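Local coordinates for universal stress protein (Burkholderia pseudomallei, PDB 4WNY) that belongs to the universal stress protein A family and probably takes part in the bacterial response to stress, at residues 34-38 with 84-88. Residue numbers count along the deposited sequence, not the author numbering.
Sequences HARLV and VAGAP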
loop_
_atom_site.group_PDB
_atom_site.type_symbol
_atom_site.label_atom_id
_atom_site.label_comp_id
_atom_site.label_asym_id
_atom_site.label_seq_id
_atom_site.Cartn_x
_atom_site.Cartn_y
_atom_site.Cartn_z
ATOM N N HIS A 34 11.970 -2.415 -10.867
ATOM C CA HIS A 34 12.140 -2.321 -12.315
ATOM C C HIS A 34 10.785 -2.288 -13.005
ATOM O O HIS A 34 10.556 -2.990 -13.990
ATOM C CB HIS A 34 12.977 -3.485 -12.845
ATOM C CG HIS A 34 14.398 -3.469 -12.375
ATOM N ND1 HIS A 34 14.745 -3.260 -11.057
ATOM C CD2 HIS A 34 15.560 -3.640 -13.048
ATOM C CE1 HIS A 34 16.061 -3.300 -10.939
ATOM N NE2 HIS A 34 16.578 -3.531 -12.132
ATOM N N ALA A 35 9.893 -1.463 -12.472
ATOM C CA ALA A 35 8.511 -1.435 -12.919
ATOM C C ALA A 35 8.193 -0.197 -13.746
ATOM O O ALA A 35 8.916 0.798 -13.703
ATOM C CB ALA A 35 7.586 -1.511 -11.724
ATOM N N ARG A 36 7.104 -0.270 -14.503
ATOM C CA ARG A 36 6.607 0.885 -15.234
ATOM C C ARG A 36 5.748 1.745 -14.318
ATOM O O ARG A 36 4.919 1.230 -13.567
ATOM C CB ARG A 36 5.801 0.447 -16.457
ATOM C CG ARG A 36 6.610 -0.299 -17.502
ATOM C CD ARG A 36 5.731 -0.722 -18.666
ATOM N NE ARG A 36 5.141 0.425 -19.349
ATOM C CZ ARG A 36 5.700 1.045 -20.383
ATOM N NH1 ARG A 36 6.865 0.626 -20.858
ATOM N NH2 ARG A 36 5.093 2.081 -20.945
ATOM N N LEU A 37 5.948 3.057 -14.374
ATOM C CA LEU A 37 5.172 3.971 -13.546
ATOM C C LEU A 37 4.221 4.799 -14.400
ATOM O O LEU A 37 4.601 5.304 -15.454
ATOM C CB LEU A 37 6.091 4.891 -12.746
ATOM C CG LEU A 37 5.410 5.700 -11.642
ATOM C CD1 LEU A 37 4.958 4.786 -10.512
ATOM C CD2 LEU A 37 6.338 6.782 -11.124
ATOM N N VAL A 38 2.982 4.927 -13.944
ATOM C CA VAL A 38 1.993 5.726 -14.654
ATOM C C VAL A 38 1.329 6.711 -13.702
ATOM O O VAL A 38 0.320 6.387 -13.075
ATOM C CB VAL A 38 0.909 4.844 -15.320
ATOM C CG1 VAL A 38 -0.104 5.711 -16.046
ATOM C CG2 VAL A 38 1.539 3.845 -16.286
ATOM N N VAL A 84 13.035 5.530 -15.129
ATOM C CA VAL A 84 11.828 4.732 -14.952
ATOM C C VAL A 84 10.898 4.867 -16.152
ATOM O O VAL A 84 10.540 5.976 -16.548
ATOM C CB VAL A 84 11.066 5.137 -13.678
ATOM C CG1 VAL A 84 9.693 4.480 -13.642
ATOM C CG2 VAL A 84 11.876 4.782 -12.440
ATOM N N ALA A 85 10.509 3.731 -16.723
ATOM C CA ALA A 85 9.642 3.716 -17.895
ATOM C C ALA A 85 8.192 4.033 -17.535
ATOM O O ALA A 85 7.816 4.038 -16.362
ATOM C CB ALA A 85 9.727 2.368 -18.591
ATOM N N GLY A 86 7.381 4.291 -18.555
ATOM C CA GLY A 86 5.984 4.628 -18.354
ATOM C C GLY A 86 5.662 6.016 -18.869
ATOM O O GLY A 86 6.559 6.774 -19.239
ATOM N N ALA A 87 4.377 6.351 -18.893
ATOM C CA ALA A 87 3.933 7.648 -19.384
ATOM C C ALA A 87 2.739 8.151 -18.582
ATOM O O ALA A 87 1.734 7.452 -18.455
ATOM C CB ALA A 87 3.584 7.566 -20.861
ATOM N N PRO A 88 2.854 9.369 -18.029
ATOM C CA PRO A 88 1.784 10.002 -17.251
ATOM C C PRO A 88 0.498 10.192 -18.051
ATOM O O PRO A 88 0.551 10.426 -19.259
ATOM C CB PRO A 88 2.386 11.358 -16.868
ATOM C CG PRO A 88 3.859 11.144 -16.915
ATOM C CD PRO A 88 4.077 10.187 -18.047
HETATM O O HOH W 1 10.972 1.233 -15.382
HETATM O O HOH W 2 2.363 3.936 -19.977
#
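In the Rossmann-like α/β fold of universal stress proteins, the loop that follows helix 57-82 runs beside the start of strand 36-43 on its way into strand 89-92. Residues 84-87 run 31° from the direction of 35-38, just before strand 89-92 joins strand 36-43 in the parallel sheet. V84 points its compact branched side chain inward: CG1 lies 3.7 Å from CB of L37, and both residues pack on L27 of helix 17-32, a greasy setting that suits valine and leucine. A85, whose small exposed CB fits beside the R36 guanidinium (4.0 Å from NH1), supplies the backbone link, its O accepting a nearly straight hydrogen bond from N of L37 (2.9 Å), while a water joins its N (2.9 Å) to O of A35 (2.7 Å). G86 must be glycine, since at its backbone angles (phi 118°, psi 171°) a CB would jam against the preceding carbonyl and also clash with O of L37; instead its CA makes a CH···O contact with that oxygen (3.3 Å). The long R36 side chain lays one guanidinium face over the same CA. Exposed A87 turns its small CB away and meets V38, a buried β-branched residue packed on I8, through its carbonyl, O lying 3.5 Å from CG1 of V38.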